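Local coordinates for protein 4-hydroxybutyrate coenzyme A transferase (Shewanella oneidensis, PDB 2OAS) that probably transfers coenzyme A between acyl-CoA thioesters and carboxylates such as acetate or 4-hydroxybutyrate, and binds coenzyme A, at residues 11-16 with 35-40; 53-58 with 78-83; 70-75 with 82-87. All coordinates share one frame; numbering follows the deposited sequence.

Interaction 1. Residues 11-16 with 35-40; sequences EAVSLI and LDALAK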
loop_
_atom_site.group_PDB
_atom_site.type_symbol
_atom_site.label_atom_id
_atom_site.label_comp_id
_atom_site.label_asym_id
_atom_site.label_seq_id
_atom_site.Cartn_x
_atom_site.Cartn_y
_atom_site.Cartn_z
ATOM N N GLU A 11 -40.663 9.864 13.612
ATOM C CA GLU A 11 -40.508 10.144 15.033
ATOM C C GLU A 11 -39.090 9.805 15.499
ATOM O O GLU A 11 -38.503 10.509 16.319
ATOM C CB GLU A 11 -41.536 9.350 15.822
ATOM C CG GLU A 11 -41.535 9.661 17.283
ATOM C CD GLU A 11 -42.618 8.911 18.022
ATOM O OE1 GLU A 11 -42.571 8.899 19.270
ATOM O OE2 GLU A 11 -43.517 8.334 17.354
ATOM N N ALA A 12 -38.539 8.739 14.950
ATOM C CA ALA A 12 -37.195 8.318 15.292
ATOM C C ALA A 12 -36.170 9.297 14.750
ATOM O O ALA A 12 -35.243 9.699 15.452
ATOM C CB ALA A 12 -36.931 6.921 14.717
ATOM N N VAL A 13 -36.335 9.682 13.493
ATOM C CA VAL A 13 -35.401 10.596 12.874
ATOM C C VAL A 13 -35.443 11.995 13.482
ATOM O O VAL A 13 -34.469 12.736 13.415
ATOM C CB VAL A 13 -35.673 10.682 11.383
ATOM C CG1 VAL A 13 -34.735 11.674 10.743
ATOM C CG2 VAL A 13 -35.479 9.333 10.765
ATOM N N SER A 14 -36.574 12.347 14.085
ATOM C CA SER A 14 -36.747 13.665 14.686
ATOM C C SER A 14 -35.644 14.110 15.632
ATOM O O SER A 14 -35.311 15.286 15.680
ATOM C CB SER A 14 -38.084 13.725 15.413
ATOM O OG SER A 14 -39.128 13.820 14.472
ATOM N N LEU A 15 -35.089 13.172 16.393
ATOM C CA LEU A 15 -34.022 13.504 17.335
ATOM C C LEU A 15 -32.852 14.167 16.619
ATOM O O LEU A 15 -32.146 14.977 17.202
ATOM C CB LEU A 15 -33.551 12.252 18.077
ATOM C CG LEU A 15 -34.482 11.658 19.143
ATOM C CD1 LEU A 15 -35.827 11.308 18.542
ATOM C CD2 LEU A 15 -33.830 10.410 19.748
ATOM N N ILE A 16 -32.638 13.827 15.354
ATOM C CA ILE A 16 -31.534 14.432 14.615
ATOM C C ILE A 16 -31.761 15.934 14.573
ATOM O O ILE A 16 -32.862 16.393 14.250
ATOM C CB ILE A 16 -31.433 13.886 13.178
ATOM C CG1 ILE A 16 -31.168 12.373 13.220
ATOM C CG2 ILE A 16 -30.326 14.620 12.425
ATOM C CD1 ILE A 16 -31.008 11.706 11.867
ATOM N N LEU A 35 -33.820 6.311 6.497
ATOM C CA LEU A 35 -33.262 7.310 5.607
ATOM C C LEU A 35 -34.358 7.996 4.786
ATOM O O LEU A 35 -34.219 9.160 4.433
ATOM C CB LEU A 35 -32.180 6.682 4.702
ATOM C CG LEU A 35 -30.825 6.261 5.326
ATOM C CD1 LEU A 35 -29.959 5.639 4.262
ATOM C CD2 LEU A 35 -30.095 7.439 5.957
ATOM N N ASP A 36 -35.452 7.295 4.494
ATOM C CA ASP A 36 -36.537 7.925 3.738
ATOM C C ASP A 36 -37.234 8.931 4.633
ATOM O O ASP A 36 -37.690 9.967 4.162
ATOM C CB ASP A 36 -37.551 6.898 3.221
ATOM C CG ASP A 36 -37.036 6.128 2.004
ATOM O OD1 ASP A 36 -35.967 6.494 1.468
ATOM O OD2 ASP A 36 -37.705 5.164 1.579
ATOM N N ALA A 37 -37.308 8.644 5.926
ATOM C CA ALA A 37 -37.957 9.587 6.824
ATOM C C ALA A 37 -37.069 10.827 6.984
ATOM O O ALA A 37 -37.560 11.935 7.189
ATOM C CB ALA A 37 -38.211 8.943 8.174
ATOM N N LEU A 38 -35.763 10.628 6.875
ATOM C CA LEU A 38 -34.807 11.718 7.004
ATOM C C LEU A 38 -34.839 12.563 5.738
ATOM O O LEU A 38 -34.433 13.722 5.740
ATOM C CB LEU A 38 -33.399 11.156 7.221
ATOM C CG LEU A 38 -32.233 12.125 7.345
ATOM C CD1 LEU A 38 -32.446 13.034 8.549
ATOM C CD2 LEU A 38 -30.936 11.357 7.469
ATOM N N ALA A 39 -35.330 11.970 4.655
ATOM C CA ALA A 39 -35.426 12.667 3.371
ATOM C C ALA A 39 -36.381 13.832 3.526
ATOM O O ALA A 39 -36.328 14.797 2.767
ATOM C CB ALA A 39 -35.926 11.713 2.285
ATOM N N LYS A 40 -37.265 13.732 4.513
ATOM C CA LYS A 40 -38.218 14.799 4.767
ATOM C C LYS A 40 -37.840 15.648 5.970
ATOM O O LYS A 40 -37.751 16.869 5.861
ATOM C CB LYS A 40 -39.622 14.221 4.942
ATOM C CG LYS A 40 -40.327 14.007 3.611
ATOM C CD LYS A 40 -40.453 12.547 3.256
ATOM C CE LYS A 40 -41.499 11.886 4.132
ATOM N NZ LYS A 40 -41.811 10.509 3.670
#
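Val13 and Ile16 meet Ala37 and Leu38 without any flat side chain; with neither ring nor amide in the contact, there are no faces or edges to assign, and the closest approach of each touching pair is methyl to methyl. The motif is helix against helix in the parallel alpha/beta fold of the N-terminal region: helix 9-13 and the turn that follows lie beside helix 32-41, with Val13 CA and Leu38 CA only 6.0 Å apart. Val13 divides its two branches between two residues. CG1, set anti to the backbone N (chi1 178°), reaches Leu38 CD1 at 3.5 Å, and the two side chains cross at about a right angle. CG2 points to the methyl of Ala37, with Val13 CG2 and Ala37 CB 3.8 Å apart. The type I turn from Val13 to Ile16 brings a second apolar residue to the same neighbour, and its backbone bond from Ile16 N to Val13 O measures 2.9 Å. All four touching residues are buried. Beneath them, Ile16 and Leu38 both rest on Leu22 of strand 21-24, and Ile16 also touches Ile147 of strand 145-150, so the contact sits directly on the sheet. An alanine at Val13 lacks both gamma methyls, which would probably open a gap beside the Ala37 methyl and leave Leu38 CD1 with Ile16 as its one remaining partner in the 11-16 segment. That partner arrives through an extended chain (Ile16 chi2 -178°), which places Ile16 CD1 3.9 Å from Leu38 CD1.

Interaction 2. Residues 53-58 with 78-83; sequences LHTEGA and GVPTRP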
loop_
_atom_site.group_PDB
_atom_site.type_symbol
_atom_site.label_atom_id
_atom_site.label_comp_id
_atom_site.label_asym_id
_atom_site.label_seq_id
_atom_site.Cartn_x
_atom_site.Cartn_y
_atom_site.Cartn_z
ATOM N N LEU A 53 -20.498 4.643 3.310
ATOM C CA LEU A 53 -19.714 3.786 2.439
ATOM C C LEU A 53 -20.693 3.539 1.294
ATOM O O LEU A 53 -21.552 4.381 1.020
ATOM C CB LEU A 53 -19.363 2.479 3.157
ATOM C CG LEU A 53 -18.037 2.361 3.934
ATOM C CD1 LEU A 53 -17.664 3.644 4.637
ATOM C CD2 LEU A 53 -18.164 1.236 4.933
ATOM N N HIS A 54 -20.579 2.393 0.639
ATOM C CA HIS A 54 -21.478 2.070 -0.451
ATOM C C HIS A 54 -22.877 1.907 0.160
ATOM O O HIS A 54 -23.062 1.166 1.131
ATOM C CB HIS A 54 -21.013 0.772 -1.138
ATOM C CG HIS A 54 -21.775 0.439 -2.383
ATOM N ND1 HIS A 54 -23.090 0.025 -2.363
ATOM C CD2 HIS A 54 -21.423 0.506 -3.689
ATOM C CE1 HIS A 54 -23.517 -0.143 -3.601
ATOM N NE2 HIS A 54 -22.525 0.143 -4.425
ATOM N N THR A 55 -23.863 2.611 -0.387
ATOM C CA THR A 55 -25.216 2.519 0.146
ATOM C C THR A 55 -26.180 1.899 -0.861
ATOM O O THR A 55 -25.918 1.899 -2.063
ATOM C CB THR A 55 -25.738 3.903 0.564
ATOM O OG1 THR A 55 -27.026 3.749 1.162
ATOM C CG2 THR A 55 -25.871 4.823 -0.656
ATOM N N GLU A 56 -27.295 1.366 -0.374
ATOM C CA GLU A 56 -28.277 0.740 -1.255
ATOM C C GLU A 56 -29.683 1.257 -0.984
ATOM O O GLU A 56 -30.113 1.300 0.163
ATOM C CB GLU A 56 -28.256 -0.772 -1.055
ATOM C CG GLU A 56 -26.914 -1.443 -1.342
ATOM C CD GLU A 56 -26.839 -2.061 -2.731
ATOM O OE1 GLU A 56 -25.736 -2.502 -3.130
ATOM O OE2 GLU A 56 -27.883 -2.113 -3.418
ATOM N N GLY A 57 -30.396 1.644 -2.039
ATOM C CA GLY A 57 -31.754 2.133 -1.880
ATOM C C GLY A 57 -31.915 3.446 -1.129
ATOM O O GLY A 57 -32.958 3.690 -0.533
ATOM N N ALA A 58 -30.896 4.296 -1.155
ATOM C CA ALA A 58 -30.975 5.582 -0.467
ATOM C C ALA A 58 -30.995 6.746 -1.457
ATOM O O ALA A 58 -30.545 7.849 -1.134
ATOM C CB ALA A 58 -29.801 5.733 0.495
ATOM N N GLY A 78 -21.316 5.355 -4.597
ATOM C CA GLY A 78 -22.324 4.418 -5.047
ATOM C C GLY A 78 -23.185 5.009 -6.148
ATOM O O GLY A 78 -22.957 6.137 -6.602
ATOM N N VAL A 79 -24.177 4.244 -6.585
ATOM C CA VAL A 79 -25.085 4.675 -7.646
ATOM C C VAL A 79 -25.766 6.019 -7.378
ATOM O O VAL A 79 -25.795 6.883 -8.250
ATOM C CB VAL A 79 -26.187 3.608 -7.903
ATOM C CG1 VAL A 79 -27.127 4.087 -8.998
ATOM C CG2 VAL A 79 -25.549 2.277 -8.287
ATOM N N PRO A 80 -26.322 6.210 -6.173
ATOM C CA PRO A 80 -26.995 7.472 -5.844
ATOM C C PRO A 80 -26.070 8.646 -5.528
ATOM O O PRO A 80 -26.526 9.777 -5.409
ATOM C CB PRO A 80 -27.843 7.092 -4.635
ATOM C CG PRO A 80 -26.938 6.135 -3.917
ATOM C CD PRO A 80 -26.439 5.254 -5.055
ATOM N N THR A 81 -24.777 8.386 -5.391
ATOM C CA THR A 81 -23.849 9.454 -5.061
ATOM C C THR A 81 -22.926 9.885 -6.199
ATOM O O THR A 81 -22.474 11.022 -6.217
ATOM C CB THR A 81 -22.997 9.071 -3.841
ATOM O OG1 THR A 81 -22.459 7.758 -4.034
ATOM C CG2 THR A 81 -23.845 9.094 -2.568
ATOM N N ARG A 82 -22.651 8.988 -7.145
ATOM C CA ARG A 82 -21.766 9.299 -8.267
ATOM C C ARG A 82 -22.109 10.606 -8.972
ATOM O O ARG A 82 -21.237 11.451 -9.196
ATOM C CB ARG A 82 -21.784 8.168 -9.299
ATOM C CG ARG A 82 -21.058 6.919 -8.862
ATOM C CD ARG A 82 -21.356 5.736 -9.769
ATOM N NE ARG A 82 -21.156 4.492 -9.030
ATOM C CZ ARG A 82 -21.787 3.352 -9.282
ATOM N NH1 ARG A 82 -22.671 3.285 -10.273
ATOM N NH2 ARG A 82 -21.550 2.286 -8.517
ATOM N N PRO A 83 -23.385 10.789 -9.350
ATOM C CA PRO A 83 -23.750 12.030 -10.032
ATOM C C PRO A 83 -23.488 13.255 -9.168
ATOM O O PRO A 83 -23.157 14.328 -9.677
ATOM C CB PRO A 83 -25.229 11.831 -10.331
ATOM C CG PRO A 83 -25.679 10.985 -9.169
ATOM C CD PRO A 83 -24.575 9.965 -9.088
#
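Thr55 and Pro80 form the tight part of this contact: Thr55 CG2 stands 3.7 Å from Pro80 CG, methyl against ring carbon, with the two side chains meeting at a slant. The threonine torsion (chi1 -176°) explains which branch does the touching. It puts OG1 anti to the backbone N and sends it to a hydrogen bond with Thr30 OG1, while CG2 falls between the backbone N and the carbonyl carbon and is presented to the proline. Polar and apolar branches are thus sorted to different neighbours. The rest of the interface is looser. His54 CD2 comes no nearer than 4.2 Å to Gly78 CA, approaching it obliquely, and Ala58 O is 4.5 Å from Pro80 CB. His54 and Pro80 are both partly exposed, and Val79, just before Pro80, is exposed. No hydrogen bond crosses between the segments. Bonds within 78-83 help to shape it: Gly78 N donates to Thr81 OG1 over 2.7 Å at 156°, and Gly78 O accepts from both Thr81 N and Arg82 N, folding the chain back on itself ahead of helix 82-86. The Arg82 guanidinium lies against this fold, with Val79 N 3.7 Å above the centre of one face; its NE bonds Tyr326 O, and it makes a cation-pi contact with the Tyr326 ring. Ser327, a coenzyme A-binding residue, lies about 6 Å from His54, side chain to side chain, and the bound cofactor is about 7 Å from that histidine. Loops leaving the C-terminal ends of neighbouring parallel strands, here 48-52 and 70-74, typically border the ligand site in Rossmann-like alpha/beta folds, and this pair does so beside coenzyme A.

Interaction 3. Residues 70-75 with 82-87; sequences LRHRCF and RPLLQS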
loop_
_atom_site.group_PDB
_atom_site.type_symbol
_atom_site.label_atom_id
_atom_site.label_comp_id
_atom_site.label_asym_id
_atom_site.label_seq_id
_atom_site.Cartn_x
_atom_site.Cartn_y
_atom_site.Cartn_z
ATOM N N LEU A 70 -28.635 18.840 3.543
ATOM C CA LEU A 70 -27.781 17.703 3.801
ATOM C C LEU A 70 -26.753 17.529 2.696
ATOM O O LEU A 70 -27.022 17.848 1.548
ATOM C CB LEU A 70 -28.646 16.447 3.916
ATOM C CG LEU A 70 -27.974 15.073 3.864
ATOM C CD1 LEU A 70 -26.757 15.051 4.760
ATOM C CD2 LEU A 70 -28.962 14.024 4.295
ATOM N N ARG A 71 -25.570 17.041 3.049
ATOM C CA ARG A 71 -24.520 16.808 2.072
ATOM C C ARG A 71 -23.912 15.450 2.374
ATOM O O ARG A 71 -23.731 15.107 3.532
ATOM C CB ARG A 71 -23.453 17.912 2.154
ATOM C CG ARG A 71 -22.163 17.633 1.362
ATOM C CD ARG A 71 -21.191 18.831 1.330
ATOM N NE ARG A 71 -21.393 19.661 0.143
ATOM C CZ ARG A 71 -20.623 19.631 -0.942
ATOM N NH1 ARG A 71 -19.576 18.821 -1.001
ATOM N NH2 ARG A 71 -20.922 20.393 -1.985
ATOM N N HIS A 72 -23.631 14.671 1.335
ATOM C CA HIS A 72 -23.037 13.350 1.498
ATOM C C HIS A 72 -21.509 13.400 1.563
ATOM O O HIS A 72 -20.888 14.105 0.776
ATOM C CB HIS A 72 -23.461 12.435 0.336
ATOM C CG HIS A 72 -24.938 12.216 0.253
ATOM N ND1 HIS A 72 -25.771 13.034 -0.475
ATOM C CD2 HIS A 72 -25.742 11.306 0.860
ATOM C CE1 HIS A 72 -27.023 12.641 -0.314
ATOM N NE2 HIS A 72 -27.033 11.594 0.493
ATOM N N ARG A 73 -20.923 12.661 2.510
ATOM C CA ARG A 73 -19.460 12.577 2.673
ATOM C C ARG A 73 -19.138 11.097 2.487
ATOM O O ARG A 73 -19.299 10.299 3.402
ATOM C CB ARG A 73 -19.029 13.044 4.060
ATOM C CG ARG A 73 -17.527 13.307 4.201
ATOM C CD ARG A 73 -17.228 13.995 5.528
ATOM N NE ARG A 73 -15.806 14.199 5.791
ATOM C CZ ARG A 73 -15.062 15.159 5.250
ATOM N NH1 ARG A 73 -15.599 16.023 4.397
ATOM N NH2 ARG A 73 -13.785 15.274 5.586
ATOM N N CYS A 74 -18.678 10.741 1.297
ATOM C CA CYS A 74 -18.413 9.355 0.965
ATOM C C CYS A 74 -17.005 8.815 1.081
ATOM O O CYS A 74 -16.055 9.393 0.547
ATOM C CB CYS A 74 -18.892 9.078 -0.454
ATOM S SG CYS A 74 -20.542 9.656 -0.798
ATOM N N PHE A 75 -16.889 7.685 1.769
ATOM C CA PHE A 75 -15.621 6.999 1.918
ATOM C C PHE A 75 -15.582 6.022 0.751
ATOM O O PHE A 75 -14.552 5.436 0.440
ATOM C CB PHE A 75 -15.580 6.232 3.242
ATOM C CG PHE A 75 -15.479 7.120 4.436
ATOM C CD1 PHE A 75 -16.332 6.958 5.516
ATOM C CD2 PHE A 75 -14.515 8.126 4.485
ATOM C CE1 PHE A 75 -16.235 7.790 6.623
ATOM C CE2 PHE A 75 -14.415 8.961 5.590
ATOM C CZ PHE A 75 -15.274 8.791 6.664
ATOM N N ARG A 82 -22.651 8.988 -7.145
ATOM C CA ARG A 82 -21.766 9.299 -8.267
ATOM C C ARG A 82 -22.109 10.606 -8.972
ATOM O O ARG A 82 -21.237 11.451 -9.196
ATOM C CB ARG A 82 -21.784 8.168 -9.299
ATOM C CG ARG A 82 -21.058 6.919 -8.862
ATOM C CD ARG A 82 -21.356 5.736 -9.769
ATOM N NE ARG A 82 -21.156 4.492 -9.030
ATOM C CZ ARG A 82 -21.787 3.352 -9.282
ATOM N NH1 ARG A 82 -22.671 3.285 -10.273
ATOM N NH2 ARG A 82 -21.550 2.286 -8.517
ATOM N N PRO A 83 -23.385 10.789 -9.350
ATOM C CA PRO A 83 -23.750 12.030 -10.032
ATOM C C PRO A 83 -23.488 13.255 -9.168
ATOM O O PRO A 83 -23.157 14.328 -9.677
ATOM C CB PRO A 83 -25.229 11.831 -10.331
ATOM C CG PRO A 83 -25.679 10.985 -9.169
ATOM C CD PRO A 83 -24.575 9.965 -9.088
ATOM N N LEU A 84 -23.645 13.092 -7.859
ATOM C CA LEU A 84 -23.418 14.190 -6.940
ATOM C C LEU A 84 -21.921 14.456 -6.760
ATOM O O LEU A 84 -21.494 15.604 -6.667
ATOM C CB LEU A 84 -24.072 13.906 -5.580
ATOM C CG LEU A 84 -25.497 14.441 -5.337
ATOM C CD1 LEU A 84 -26.432 14.011 -6.455
ATOM C CD2 LEU A 84 -25.999 13.937 -3.984
ATOM N N LEU A 85 -21.120 13.399 -6.718
ATOM C CA LEU A 85 -19.685 13.571 -6.560
ATOM C C LEU A 85 -19.115 14.253 -7.807
ATOM O O LEU A 85 -18.357 15.225 -7.714
ATOM C CB LEU A 85 -19.006 12.217 -6.326
ATOM C CG LEU A 85 -19.291 11.593 -4.959
ATOM C CD1 LEU A 85 -18.885 10.130 -4.935
ATOM C CD2 LEU A 85 -18.557 12.382 -3.897
ATOM N N GLN A 86 -19.498 13.738 -8.972
ATOM C CA GLN A 86 -19.038 14.268 -10.249
ATOM C C GLN A 86 -19.513 15.702 -10.442
ATOM O O GLN A 86 -18.848 16.500 -11.095
ATOM C CB GLN A 86 -19.535 13.377 -11.407
ATOM C CG GLN A 86 -19.017 11.920 -11.324
ATOM C CD GLN A 86 -19.479 11.028 -12.476
ATOM O OE1 GLN A 86 -20.663 10.996 -12.822
ATOM N NE2 GLN A 86 -18.542 10.292 -13.064
ATOM N N SER A 87 -20.657 16.036 -9.860
ATOM C CA SER A 87 -21.195 17.386 -9.984
ATOM C C SER A 87 -20.703 18.284 -8.852
ATOM O O SER A 87 -21.141 19.427 -8.722
ATOM C CB SER A 87 -22.726 17.345 -9.980
ATOM O OG SER A 87 -23.212 16.759 -8.784
#
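His72 and Leu84 make the closest approach between strand 70-74 and helix 82-86: Leu84 CD2 is 3.6 Å from His72 ND1 and 4.0 Å from His72 CE1, meeting that side of the imidazole obliquely. Two residues further along the strand, Cys74 SG faces Leu85 CD1 at the looser distance of 4.5 Å. The backbones stay well apart, with His72 CA and Leu84 CA 8.5 Å from each other, so side chains alone bridge the space. Both strand residues aim at the helix because alternate positions of a strand face the same way. The first torsion of His72 (chi1 -61°) turns its ring alongside the backbone N and anti to the carbonyl carbon, bringing the ND1 side to the leucine methyl. In the next shell, His72 also packs on Gln52 of strand 48-52 and on Leu61, and backbone bonds of His72 and Cys74 with Asp91 fix the strand beside 91-92. The helix is held by its own bonding, including Gln86 N to Arg82 O at 2.9 Å. Arg71 reaches the far end of the unit, with a salt bridge to Asp91 and a hydrogen bond to Gly88 O, and thus ties the strand to the segment following the helix. Arg73, pointing the other way, forms a salt bridge with Glu399 of the second subunit. Strand 70-74, helix 82-86 and strand 91-92 together build a beta-alpha-beta unit, and this contact lays its helix on its first strand. Chemically the interface is van der Waals in character: a leucine methyl can offer ND1 neither a proton nor a lone pair, so this partner probably helps to limit the ring's position but gives its nitrogen no hydrogen bond.

In the fold
From the N terminus, interaction 1 closes first, joining helix 9-13 to helix 32-41 around strand 21-24. It is complete before 53-58 opens interaction 2, yet the two touch in space, Leu35 CD1 packing on Ala58 CB at 3.8 Å. Segment 70-75 lies inside the loop closed by 53-58 with 78-83, and interactions 2 and 3 end on the same part of the chain, sharing Arg82 and Pro83. Their centres are 9 Å apart, and Thr81 CG2 meets Cys74 SG at 3.8 Å. Together the three contacts run from the first helices through the loop after strand 48-52 and strand 70-74 to the coenzyme A side of the N-terminal sheet.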